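Local coordinates for protein five-membered-cyclitol-phosphate synthase (Streptomyces citricolor, PDB 6K96) that belongs to the myo-inositol-1-phosphate synthase family and binds NAD together with a sodium ion in a Rossmann-type nucleotide-binding domain, at residues L184-G189 with N295-I300; N81-L85 with Q291-N295; A10-I16 with Y130-T134. One frame throughout, in Å; residues are numbered along the deposited sequence.

All three contacts touch one NAD, their centres 12 to 13 Å apart. Interaction 3 lies at the carboxyl ends of strands 5-10 and 127-130, neighbours in the six-stranded parallel sheet, and closes along the chain before interaction 1 opens. Interactions 1 and 2 share Asn295 on helix 292-313, which returns to the nucleotide domain after the mixed sheet; their segments alternate in sequence, as do 2 and 3. Asn15 of interaction 3 packs on Ala296 of interaction 1, and Asn14 accepts a probable hydrogen bond from Asn82 of interaction 2. Asn15 and Ser293 both bind the sodium ion, so widely separated parts converge on the cofactor. Interactions 1 and 2 also reach the second subunit.

Interaction 1: residues L184-G189 with N295-I300; sequences LASHLG and NAAGVI. With NAD (nicotinamide-adenine-dinucleotide), chain G.
Segment 295-300 is a piece of helix 292-313. Segment 184-189 is an extended loop that bends at His187 (phi/psi -43/-56) as it passes Asn295, the two CA atoms 4.5 Å apart; Gly189 then takes the N-cap position of helix 190-203. Asn295 carries all three direct hydrogen bonds. Its carbonyl O accepts from His187 N at 2.8 Å, while its side chain, with chi1 -102° and chi2 -6°, lies along Leu188: OD1 accepts from Leu188 N at 3.0 Å and ND2 donates to Leu188 O at 2.8 Å, so that one amide satisfies both polar backbone atoms of one residue. Asn295 ND2 also donates to a water at 2.7 Å that lies 3.0 Å from Ser186 OG. The next residue, Ala296, sets CB 4.0 Å from Leu184 CD1. Gly298 leaves space for the His187 side chain (chi1 t), its CA 3.6 Å from His187 ND1; a CB there would clash. Val299 points at the loop, with CG2 3.4 Å from Ala185 O and CG1 3.9 Å from Leu184 CD2. Ile300 finishes the apolar patch, CG1 lying 3.6 Å from CD1 of Leu184 (rotamer mt). Beyond the loop, Arg204 of the second subunit forms weak hydrogen bonds with Ser186 and His187. The nicotinamide end of NAD rests against this junction: NAD N7N donates to Ser186 OG at 3.0 Å, Leu184 O is 3.3 Å from NAD C5N and Ala296 CB 3.7 Å from NAD O7N. A loop pinned to a helix thus forms a wall of the nicotinamide pocket.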
loop_
_atom_site.group_PDB
_atom_site.type_symbol
_atom_site.label_atom_id
_atom_site.label_comp_id
_atom_site.label_asym_id
_atom_site.label_seq_id
_atom_site.Cartn_x
_atom_site.Cartn_y
_atom_site.Cartn_z
ATOM N N LEU B 184 -20.887 10.625 -17.771
ATOM C CA LEU B 184 -19.461 10.265 -18.097
ATOM C C LEU B 184 -19.012 9.049 -17.297
ATOM O O LEU B 184 -19.108 9.101 -16.041
ATOM C CB LEU B 184 -18.476 11.385 -17.761
ATOM C CG LEU B 184 -18.733 12.735 -18.399
ATOM C CD1 LEU B 184 -17.556 13.648 -18.118
ATOM C CD2 LEU B 184 -18.998 12.597 -19.886
ATOM N N ALA B 185 -18.474 8.041 -17.991
ATOM C CA ALA B 185 -17.603 6.987 -17.404
ATOM C C ALA B 185 -16.148 7.484 -17.353
ATOM O O ALA B 185 -15.526 7.685 -18.423
ATOM C CB ALA B 185 -17.731 5.750 -18.237
ATOM N N SER B 186 -15.605 7.707 -16.157
ATOM C CA SER B 186 -14.329 8.443 -15.966
ATOM C C SER B 186 -13.238 7.750 -16.782
ATOM O O SER B 186 -13.332 6.527 -16.954
ATOM C CB SER B 186 -13.988 8.591 -14.504
ATOM O OG SER B 186 -14.419 9.877 -13.972
ATOM N N HIS B 187 -12.270 8.513 -17.314
ATOM C CA HIS B 187 -11.193 7.992 -18.205
ATOM C C HIS B 187 -10.678 6.677 -17.618
ATOM O O HIS B 187 -10.701 5.622 -18.319
ATOM C CB HIS B 187 -10.031 8.990 -18.379
ATOM C CG HIS B 187 -9.276 8.762 -19.654
ATOM N ND1 HIS B 187 -8.323 9.663 -20.139
ATOM C CD2 HIS B 187 -9.383 7.782 -20.598
ATOM C CE1 HIS B 187 -7.879 9.229 -21.301
ATOM N NE2 HIS B 187 -8.519 8.091 -21.610
ATOM N N LEU B 188 -10.242 6.734 -16.356
ATOM C CA LEU B 188 -9.872 5.518 -15.587
ATOM C C LEU B 188 -10.479 5.593 -14.198
ATOM O O LEU B 188 -9.969 6.275 -13.325
ATOM C CB LEU B 188 -8.358 5.316 -15.474
ATOM C CG LEU B 188 -8.020 4.021 -14.728
ATOM C CD1 LEU B 188 -8.484 2.795 -15.516
ATOM C CD2 LEU B 188 -6.546 3.927 -14.412
ATOM N N GLY B 189 -11.525 4.833 -14.003
ATOM C CA GLY B 189 -12.321 4.997 -12.785
ATOM C C GLY B 189 -12.048 3.918 -11.804
ATOM O O GLY B 189 -11.699 2.823 -12.233
ATOM N N ASN B 295 -10.001 12.944 -15.457
ATOM C CA ASN B 295 -10.766 11.713 -15.753
ATOM C C ASN B 295 -12.033 12.125 -16.477
ATOM O O ASN B 295 -12.575 11.281 -17.144
ATOM C CB ASN B 295 -11.114 10.899 -14.511
ATOM C CG ASN B 295 -10.258 9.676 -14.266
ATOM O OD1 ASN B 295 -9.419 9.318 -15.078
ATOM N ND2 ASN B 295 -10.479 9.016 -13.136
ATOM N N ALA B 296 -12.515 13.356 -16.305
ATOM C CA ALA B 296 -13.689 13.884 -17.038
ATOM C C ALA B 296 -13.207 14.297 -18.415
ATOM O O ALA B 296 -13.727 13.808 -19.366
ATOM C CB ALA B 296 -14.288 15.069 -16.320
ATOM N N ALA B 297 -12.214 15.175 -18.485
ATOM C CA ALA B 297 -11.815 15.855 -19.757
ATOM C C ALA B 297 -11.252 14.824 -20.747
ATOM O O ALA B 297 -11.584 14.875 -21.925
ATOM C CB ALA B 297 -10.849 16.975 -19.518
ATOM N N GLY B 298 -10.544 13.835 -20.255
ATOM C CA GLY B 298 -10.104 12.686 -21.072
ATOM C C GLY B 298 -11.231 11.988 -21.799
ATOM O O GLY B 298 -10.939 11.270 -22.769
ATOM N N VAL B 299 -12.481 12.181 -21.364
ATOM C CA VAL B 299 -13.654 11.525 -22.025
ATOM C C VAL B 299 -14.516 12.604 -22.702
ATOM O O VAL B 299 -15.017 12.369 -23.795
ATOM C CB VAL B 299 -14.375 10.654 -20.989
ATOM C CG1 VAL B 299 -15.867 10.601 -21.210
ATOM C CG2 VAL B 299 -13.757 9.261 -20.918
ATOM N N ILE B 300 -14.593 13.787 -22.121
ATOM C CA ILE B 300 -15.337 14.910 -22.722
ATOM C C ILE B 300 -14.726 15.127 -24.107
ATOM O O ILE B 300 -15.453 15.079 -25.100
ATOM C CB ILE B 300 -15.345 16.144 -21.809
ATOM C CG1 ILE B 300 -16.073 15.819 -20.507
ATOM C CG2 ILE B 300 -16.015 17.316 -22.489
ATOM C CD1 ILE B 300 -15.977 16.902 -19.442
HETATM P PA NAD G . -17.947 21.497 -10.562
HETATM O O1A NAD G . -18.650 21.487 -9.259
HETATM O O2A NAD G . -16.480 21.823 -10.505
HETATM O O5B NAD G . -18.653 22.347 -11.688
HETATM C C5B NAD G . -20.026 22.703 -11.407
HETATM C C4B NAD G . -20.293 24.086 -11.940
HETATM O O4B NAD G . -21.715 24.323 -12.210
HETATM C C3B NAD G . -19.874 25.193 -10.967
HETATM O O3B NAD G . -19.210 26.211 -11.705
HETATM C C2B NAD G . -21.223 25.701 -10.464
HETATM O O2B NAD G . -20.943 26.953 -9.908
HETATM C C1B NAD G . -21.995 25.650 -11.787
HETATM N N9A NAD G . -23.436 25.799 -11.735
HETATM C C8A NAD G . -24.215 25.425 -10.668
HETATM N N7A NAD G . -25.501 25.567 -10.893
HETATM C C5A NAD G . -25.584 26.033 -12.201
HETATM C C6A NAD G . -26.692 26.365 -13.006
HETATM N N6A NAD G . -27.947 26.238 -12.591
HETATM N N1A NAD G . -26.449 26.763 -14.285
HETATM C C2A NAD G . -25.164 26.874 -14.671
HETATM N N3A NAD G . -24.052 26.605 -13.990
HETATM C C4A NAD G . -24.319 26.172 -12.743
HETATM O O3 NAD G . -18.107 20.049 -11.190
HETATM P PN NAD G . -17.098 19.225 -12.133
HETATM O O1N NAD G . -16.762 20.086 -13.290
HETATM O O2N NAD G . -16.088 18.677 -11.173
HETATM O O5D NAD G . -18.076 18.047 -12.641
HETATM C C5D NAD G . -19.282 18.444 -13.415
HETATM C C4D NAD G . -20.230 17.284 -13.489
HETATM O O4D NAD G . -19.658 16.173 -14.216
HETATM C C3D NAD G . -20.623 16.744 -12.106
HETATM O O3D NAD G . -21.983 16.374 -12.170
HETATM C C2D NAD G . -19.829 15.444 -12.013
HETATM O O2D NAD G . -20.397 14.408 -11.233
HETATM C C1D NAD G . -19.873 14.970 -13.464
HETATM N N1N NAD G . -18.831 13.921 -13.683
HETATM C C2N NAD G . -17.483 14.177 -13.263
HETATM C C3N NAD G . -16.522 13.179 -13.265
HETATM C C7N NAD G . -15.110 13.542 -12.844
HETATM O O7N NAD G . -14.819 14.713 -12.635
HETATM N N7N NAD G . -14.225 12.558 -12.703
HETATM C C4N NAD G . -16.925 11.903 -13.657
HETATM C C5N NAD G . -18.178 11.710 -14.226
HETATM C C6N NAD G . -19.140 12.700 -14.152
HETATM O O HOH W 1 -12.669 9.534 -11.597
#

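Interaction 2: residues N81-L85 with Q291-N295; sequences NNYPL and QDSSN. With NA (sodium ion), chain H; NAD (nicotinamide-adenine-dinucleotide), chain G.
Segment 81-85 is an irregular loop with Tyr83 and Pro84 extended (phi/psi -59/145 and -61/153); 291-295 runs from Gln291, the last residue of strand 281-291, into helix 292-313. Tyr83 CA lies 7.0 Å from Ser293 CA. Asn81 and Asn82 do not touch 291-295 but are hydrogen-bonded to the glycine-rich loop and the start of helix 14-31, Asn81 ND2 to Val12 O and Asn82 N to Asn14 OD1. Tyr83 (chi1 t, chi2 78°) reaches across: its OH donates to Ser294 OG at 2.7 Å, CD1 lies 3.9 Å from Ser293 CB and CE1 4.1 Å from Gln291 CG. Ser294 OG is also hydrogen-bonded to Thr280 of the second subunit. This helix start is part of the NAD and metal site. Ser293 OG coordinates sodium at 2.5 Å, with NAD O2N and O7N, each 2.3 Å from NA, and Asn15. A hydrogen bond links Ser293 to Asp264. NAD N7N donates to Asp292 O at 3.0 Å. Pro84 sets CG 3.1 Å from OE1 of Gln291, whose NE2 binds Asp264.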
loop_
_atom_site.group_PDB
_atom_site.type_symbol
_atom_site.label_atom_id
_atom_site.label_comp_id
_atom_site.label_asym_id
_atom_site.label_seq_id
_atom_site.Cartn_x
_atom_site.Cartn_y
_atom_site.Cartn_z
ATOM N N ASN B 81 -12.975 26.497 -8.063
ATOM C CA ASN B 81 -12.246 25.617 -9.033
ATOM C C ASN B 81 -10.809 25.422 -8.531
ATOM O O ASN B 81 -10.161 26.426 -8.169
ATOM C CB ASN B 81 -12.179 26.139 -10.472
ATOM C CG ASN B 81 -13.514 26.100 -11.192
ATOM O OD1 ASN B 81 -14.529 25.762 -10.577
ATOM N ND2 ASN B 81 -13.537 26.497 -12.463
ATOM N N ASN B 82 -10.371 24.170 -8.439
ATOM C CA ASN B 82 -9.088 23.806 -7.801
ATOM C C ASN B 82 -8.455 22.678 -8.628
ATOM O O ASN B 82 -7.682 21.941 -8.083
ATOM C CB ASN B 82 -9.304 23.512 -6.317
ATOM C CG ASN B 82 -10.186 22.310 -6.094
ATOM O OD1 ASN B 82 -10.422 21.552 -7.046
ATOM N ND2 ASN B 82 -10.614 22.108 -4.841
ATOM N N TYR B 83 -8.822 22.542 -9.896
ATOM C CA TYR B 83 -7.946 21.864 -10.871
ATOM C C TYR B 83 -6.635 22.645 -10.881
ATOM O O TYR B 83 -6.642 23.863 -10.641
ATOM C CB TYR B 83 -8.558 21.821 -12.264
ATOM C CG TYR B 83 -7.845 20.946 -13.265
ATOM C CD1 TYR B 83 -8.009 19.580 -13.238
ATOM C CD2 TYR B 83 -7.048 21.479 -14.271
ATOM C CE1 TYR B 83 -7.360 18.756 -14.145
ATOM C CE2 TYR B 83 -6.446 20.676 -15.223
ATOM C CZ TYR B 83 -6.577 19.308 -15.142
ATOM O OH TYR B 83 -6.004 18.485 -16.059
ATOM N N PRO B 84 -5.466 21.989 -11.047
ATOM C CA PRO B 84 -4.189 22.713 -11.090
ATOM C C PRO B 84 -4.087 23.735 -12.241
ATOM O O PRO B 84 -4.703 23.574 -13.231
ATOM C CB PRO B 84 -3.143 21.594 -11.316
ATOM C CG PRO B 84 -3.805 20.384 -10.752
ATOM C CD PRO B 84 -5.282 20.534 -11.110
ATOM N N LEU B 85 -3.275 24.769 -12.036
ATOM C CA LEU B 85 -2.613 25.578 -13.094
ATOM C C LEU B 85 -1.573 24.701 -13.785
ATOM O O LEU B 85 -0.725 24.151 -13.071
ATOM C CB LEU B 85 -1.934 26.805 -12.482
ATOM C CG LEU B 85 -2.831 28.038 -12.387
ATOM C CD1 LEU B 85 -3.770 27.908 -11.186
ATOM C CD2 LEU B 85 -1.979 29.315 -12.323
ATOM N N GLN B 291 -6.107 12.737 -11.154
ATOM C CA GLN B 291 -6.638 14.134 -11.222
ATOM C C GLN B 291 -8.096 14.018 -11.643
ATOM O O GLN B 291 -8.320 13.920 -12.844
ATOM C CB GLN B 291 -6.097 15.016 -12.348
ATOM C CG GLN B 291 -5.092 16.072 -11.990
ATOM C CD GLN B 291 -5.216 16.919 -10.746
ATOM O OE1 GLN B 291 -4.178 17.313 -10.260
ATOM N NE2 GLN B 291 -6.392 17.234 -10.228
ATOM N N ASP B 292 -9.030 13.973 -10.689
ATOM C CA ASP B 292 -10.450 13.560 -10.946
ATOM C C ASP B 292 -10.967 14.260 -12.216
ATOM O O ASP B 292 -11.483 13.577 -13.096
ATOM C CB ASP B 292 -11.331 13.776 -9.716
ATOM C CG ASP B 292 -12.676 13.079 -9.800
ATOM O OD1 ASP B 292 -12.679 11.981 -10.352
ATOM O OD2 ASP B 292 -13.731 13.698 -9.383
ATOM N N SER B 293 -10.739 15.549 -12.392
ATOM C CA SER B 293 -11.326 16.288 -13.538
ATOM C C SER B 293 -10.555 16.071 -14.856
ATOM O O SER B 293 -11.113 16.466 -15.941
ATOM C CB SER B 293 -11.438 17.728 -13.210
ATOM O OG SER B 293 -12.481 17.921 -12.276
ATOM N N SER B 294 -9.361 15.481 -14.822
ATOM C CA SER B 294 -8.698 14.940 -16.039
ATOM C C SER B 294 -9.466 13.685 -16.431
ATOM O O SER B 294 -9.585 13.432 -17.642
ATOM C CB SER B 294 -7.193 14.656 -15.847
ATOM O OG SER B 294 -6.415 15.866 -15.840
ATOM N N ASN B 295 -10.001 12.944 -15.457
ATOM C CA ASN B 295 -10.766 11.713 -15.753
ATOM C C ASN B 295 -12.033 12.125 -16.477
ATOM O O ASN B 295 -12.575 11.281 -17.144
ATOM C CB ASN B 295 -11.114 10.899 -14.511
ATOM C CG ASN B 295 -10.258 9.676 -14.266
ATOM O OD1 ASN B 295 -9.419 9.318 -15.078
ATOM N ND2 ASN B 295 -10.479 9.016 -13.136
HETATM NA NA NA H . -14.771 16.909 -11.885
HETATM P PA NAD G . -17.947 21.497 -10.562
HETATM O O1A NAD G . -18.650 21.487 -9.259
HETATM O O2A NAD G . -16.480 21.823 -10.505
HETATM O O5B NAD G . -18.653 22.347 -11.688
HETATM C C5B NAD G . -20.026 22.703 -11.407
HETATM C C4B NAD G . -20.293 24.086 -11.940
HETATM O O4B NAD G . -21.715 24.323 -12.210
HETATM C C3B NAD G . -19.874 25.193 -10.967
HETATM O O3B NAD G . -19.210 26.211 -11.705
HETATM C C2B NAD G . -21.223 25.701 -10.464
HETATM O O2B NAD G . -20.943 26.953 -9.908
HETATM C C1B NAD G . -21.995 25.650 -11.787
HETATM N N9A NAD G . -23.436 25.799 -11.735
HETATM C C8A NAD G . -24.215 25.425 -10.668
HETATM N N7A NAD G . -25.501 25.567 -10.893
HETATM C C5A NAD G . -25.584 26.033 -12.201
HETATM C C6A NAD G . -26.692 26.365 -13.006
HETATM N N6A NAD G . -27.947 26.238 -12.591
HETATM N N1A NAD G . -26.449 26.763 -14.285
HETATM C C2A NAD G . -25.164 26.874 -14.671
HETATM N N3A NAD G . -24.052 26.605 -13.990
HETATM C C4A NAD G . -24.319 26.172 -12.743
HETATM O O3 NAD G . -18.107 20.049 -11.190
HETATM P PN NAD G . -17.098 19.225 -12.133
HETATM O O1N NAD G . -16.762 20.086 -13.290
HETATM O O2N NAD G . -16.088 18.677 -11.173
HETATM O O5D NAD G . -18.076 18.047 -12.641
HETATM C C5D NAD G . -19.282 18.444 -13.415
HETATM C C4D NAD G . -20.230 17.284 -13.489
HETATM O O4D NAD G . -19.658 16.173 -14.216
HETATM C C3D NAD G . -20.623 16.744 -12.106
HETATM O O3D NAD G . -21.983 16.374 -12.170
HETATM C C2D NAD G . -19.829 15.444 -12.013
HETATM O O2D NAD G . -20.397 14.408 -11.233
HETATM C C1D NAD G . -19.873 14.970 -13.464
HETATM N N1N NAD G . -18.831 13.921 -13.683
HETATM C C2N NAD G . -17.483 14.177 -13.263
HETATM C C3N NAD G . -16.522 13.179 -13.265
HETATM C C7N NAD G . -15.110 13.542 -12.844
HETATM O O7N NAD G . -14.819 14.713 -12.635
HETATM N N7N NAD G . -14.225 12.558 -12.703
HETATM C C4N NAD G . -16.925 11.903 -13.657
HETATM C C5N NAD G . -18.178 11.710 -14.226
HETATM C C6N NAD G . -19.140 12.700 -14.152
#

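Interaction 3: residues A10-I16 with Y130-T134; sequences AGVGNNI and YSLPT. With NA (sodium ion), chain H; NAD (nicotinamide-adenine-dinucleotide), chain G.
Ser131 and Ala10, with a smaller share from Leu132, carry most of this contact, where two adjacent parallel strands end. Ala10 pairs with Tyr130 in a parallel bridge, CA to CA 4.8 Å, and Ser131 N donates to Ala10 O at 2.7 Å. Ala10 CB lies 4.3 Å from Tyr130 CD1 and 3.8 Å from CD1 of Leu132 (chi1 m, chi2 p), which curls back over the strand end. Past the bridge the strand pairing ends, though Gly11 CA still lies 4.9 Å from Leu132 CA. Ser131 turns out of the strand (phi/psi -136/42), its CB 3.9 Å from Gly11 O and its OG, on a t rotamer, 3.5 Å from Asn15 ND2. Gly11 has phi/psi 101/113, a conformation that calls for glycine, and a CB would strike Ser131 O. Gly13, the N-cap, has its CA 3.1 Å from NAD O5B. This is the glycine-rich dinucleotide-binding loop of a Rossmann fold. At the helix start Asn14 N donates to NAD O2A and Asn15 N to NAD O1N, each at 2.9 Å. Asn15 OD1 coordinates sodium at 2.4 Å. A water lies 2.8 Å from Ser131 OG and 2.7 Å from NAD O1N, and accepts weakly from Gly13 N at 3.1 Å, like the structural water of Rossmann folds. From the 130-134 side, Leu132 O accepts from NAD O3D at 2.9 Å. Strands 5-10 and 127-130 are the central pair of the six-stranded parallel sheet; helix 137-149 packs on Ala10, Tyr130 and Leu132, and helix 292-313 meets Asn14 and Asn15 at the start of helix 14-31.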
loop_
_atom_site.group_PDB
_atom_site.type_symbol
_atom_site.label_atom_id
_atom_site.label_comp_id
_atom_site.label_asym_id
_atom_site.label_seq_id
_atom_site.Cartn_x
_atom_site.Cartn_y
_atom_site.Cartn_z
ATOM N N ALA B 10 -22.367 24.834 -20.059
ATOM C CA ALA B 10 -23.304 25.096 -18.962
ATOM C C ALA B 10 -22.602 24.546 -17.731
ATOM O O ALA B 10 -22.523 23.343 -17.593
ATOM C CB ALA B 10 -24.658 24.467 -19.250
ATOM N N GLY B 11 -22.031 25.439 -16.936
ATOM C CA GLY B 11 -21.254 25.119 -15.723
ATOM C C GLY B 11 -19.755 25.205 -16.000
ATOM O O GLY B 11 -19.249 24.356 -16.747
ATOM N N VAL B 12 -19.084 26.177 -15.393
ATOM C CA VAL B 12 -17.623 26.394 -15.536
ATOM C C VAL B 12 -16.908 25.858 -14.300
ATOM O O VAL B 12 -16.403 26.654 -13.504
ATOM C CB VAL B 12 -17.319 27.870 -15.787
ATOM C CG1 VAL B 12 -15.844 28.059 -16.177
ATOM C CG2 VAL B 12 -18.285 28.405 -16.822
ATOM N N GLY B 13 -16.884 24.539 -14.197
ATOM C CA GLY B 13 -16.293 23.817 -13.064
ATOM C C GLY B 13 -14.876 23.317 -13.319
ATOM O O GLY B 13 -14.158 23.787 -14.226
ATOM N N ASN B 14 -14.459 22.427 -12.423
ATOM C CA ASN B 14 -13.184 21.675 -12.544
ATOM C C ASN B 14 -13.107 21.068 -13.952
ATOM O O ASN B 14 -12.075 21.267 -14.595
ATOM C CB ASN B 14 -13.042 20.730 -11.366
ATOM C CG ASN B 14 -12.652 21.487 -10.129
ATOM O OD1 ASN B 14 -12.071 22.563 -10.241
ATOM N ND2 ASN B 14 -12.930 20.933 -8.968
ATOM N N ASN B 15 -14.192 20.479 -14.465
ATOM C CA ASN B 15 -14.170 19.767 -15.774
ATOM C C ASN B 15 -13.716 20.726 -16.904
ATOM O O ASN B 15 -13.002 20.275 -17.875
ATOM C CB ASN B 15 -15.490 19.068 -16.051
ATOM C CG ASN B 15 -15.820 17.893 -15.143
ATOM O OD1 ASN B 15 -15.093 17.587 -14.186
ATOM N ND2 ASN B 15 -16.937 17.219 -15.432
ATOM N N ILE B 16 -14.107 21.986 -16.862
ATOM C CA ILE B 16 -13.858 22.959 -17.968
ATOM C C ILE B 16 -12.503 23.610 -17.721
ATOM O O ILE B 16 -11.836 23.971 -18.684
ATOM C CB ILE B 16 -14.944 24.039 -18.064
ATOM C CG1 ILE B 16 -16.354 23.452 -18.108
ATOM C CG2 ILE B 16 -14.666 24.946 -19.255
ATOM C CD1 ILE B 16 -16.557 22.506 -19.252
ATOM N N TYR B 130 -23.123 20.281 -21.044
ATOM C CA TYR B 130 -23.816 20.393 -19.757
ATOM C C TYR B 130 -22.923 19.839 -18.666
ATOM O O TYR B 130 -22.729 18.598 -18.621
ATOM C CB TYR B 130 -25.138 19.631 -19.833
ATOM C CG TYR B 130 -25.920 19.643 -18.546
ATOM C CD1 TYR B 130 -26.610 20.782 -18.156
ATOM C CD2 TYR B 130 -25.952 18.538 -17.709
ATOM C CE1 TYR B 130 -27.352 20.811 -16.980
ATOM C CE2 TYR B 130 -26.672 18.563 -16.521
ATOM C CZ TYR B 130 -27.394 19.694 -16.163
ATOM O OH TYR B 130 -28.132 19.714 -15.016
ATOM N N SER B 131 -22.418 20.681 -17.793
ATOM C CA SER B 131 -21.385 20.225 -16.828
ATOM C C SER B 131 -21.692 20.781 -15.441
ATOM O O SER B 131 -20.750 21.161 -14.719
ATOM C CB SER B 131 -20.005 20.616 -17.288
ATOM O OG SER B 131 -19.022 19.688 -16.803
ATOM N N LEU B 132 -22.961 20.746 -15.067
ATOM C CA LEU B 132 -23.475 21.215 -13.757
ATOM C C LEU B 132 -23.282 20.122 -12.717
ATOM O O LEU B 132 -22.992 18.972 -13.035
ATOM C CB LEU B 132 -24.978 21.532 -13.887
ATOM C CG LEU B 132 -25.353 22.964 -14.279
ATOM C CD1 LEU B 132 -24.929 23.219 -15.708
ATOM C CD2 LEU B 132 -26.837 23.191 -14.144
ATOM N N PRO B 133 -23.552 20.458 -11.439
ATOM C CA PRO B 133 -23.566 19.444 -10.400
ATOM C C PRO B 133 -24.549 18.310 -10.738
ATOM O O PRO B 133 -25.514 18.479 -11.503
ATOM C CB PRO B 133 -23.973 20.253 -9.136
ATOM C CG PRO B 133 -23.633 21.691 -9.436
ATOM C CD PRO B 133 -23.838 21.824 -10.934
ATOM N N THR B 134 -24.294 17.143 -10.178
ATOM C CA THR B 134 -25.219 15.994 -10.242
ATOM C C THR B 134 -26.447 16.368 -9.406
ATOM O O THR B 134 -26.236 17.071 -8.406
ATOM C CB THR B 134 -24.520 14.721 -9.770
ATOM O OG1 THR B 134 -23.667 14.343 -10.850
ATOM C CG2 THR B 134 -25.453 13.588 -9.411
HETATM NA NA NA H . -14.771 16.909 -11.885
HETATM P PA NAD G . -17.947 21.497 -10.562
HETATM O O1A NAD G . -18.650 21.487 -9.259
HETATM O O2A NAD G . -16.480 21.823 -10.505
HETATM O O5B NAD G . -18.653 22.347 -11.688
HETATM C C5B NAD G . -20.026 22.703 -11.407
HETATM C C4B NAD G . -20.293 24.086 -11.940
HETATM O O4B NAD G . -21.715 24.323 -12.210
HETATM C C3B NAD G . -19.874 25.193 -10.967
HETATM O O3B NAD G . -19.210 26.211 -11.705
HETATM C C2B NAD G . -21.223 25.701 -10.464
HETATM O O2B NAD G . -20.943 26.953 -9.908
HETATM C C1B NAD G . -21.995 25.650 -11.787
HETATM N N9A NAD G . -23.436 25.799 -11.735
HETATM C C8A NAD G . -24.215 25.425 -10.668
HETATM N N7A NAD G . -25.501 25.567 -10.893
HETATM C C5A NAD G . -25.584 26.033 -12.201
HETATM C C6A NAD G . -26.692 26.365 -13.006
HETATM N N6A NAD G . -27.947 26.238 -12.591
HETATM N N1A NAD G . -26.449 26.763 -14.285
HETATM C C2A NAD G . -25.164 26.874 -14.671
HETATM N N3A NAD G . -24.052 26.605 -13.990
HETATM C C4A NAD G . -24.319 26.172 -12.743
HETATM O O3 NAD G . -18.107 20.049 -11.190
HETATM P PN NAD G . -17.098 19.225 -12.133
HETATM O O1N NAD G . -16.762 20.086 -13.290
HETATM O O2N NAD G . -16.088 18.677 -11.173
HETATM O O5D NAD G . -18.076 18.047 -12.641
HETATM C C5D NAD G . -19.282 18.444 -13.415
HETATM C C4D NAD G . -20.230 17.284 -13.489
HETATM O O4D NAD G . -19.658 16.173 -14.216
HETATM C C3D NAD G . -20.623 16.744 -12.106
HETATM O O3D NAD G . -21.983 16.374 -12.170
HETATM C C2D NAD G . -19.829 15.444 -12.013
HETATM O O2D NAD G . -20.397 14.408 -11.233
HETATM C C1D NAD G . -19.873 14.970 -13.464
HETATM N N1N NAD G . -18.831 13.921 -13.683
HETATM C C2N NAD G . -17.483 14.177 -13.263
HETATM C C3N NAD G . -16.522 13.179 -13.265
HETATM C C7N NAD G . -15.110 13.542 -12.844
HETATM O O7N NAD G . -14.819 14.713 -12.635
HETATM N N7N NAD G . -14.225 12.558 -12.703
HETATM C C4N NAD G . -16.925 11.903 -13.657
HETATM C C5N NAD G . -18.178 11.710 -14.226
HETATM C C6N NAD G . -19.140 12.700 -14.152
HETATM O O HOH W 2 -17.793 21.708 -15.230
#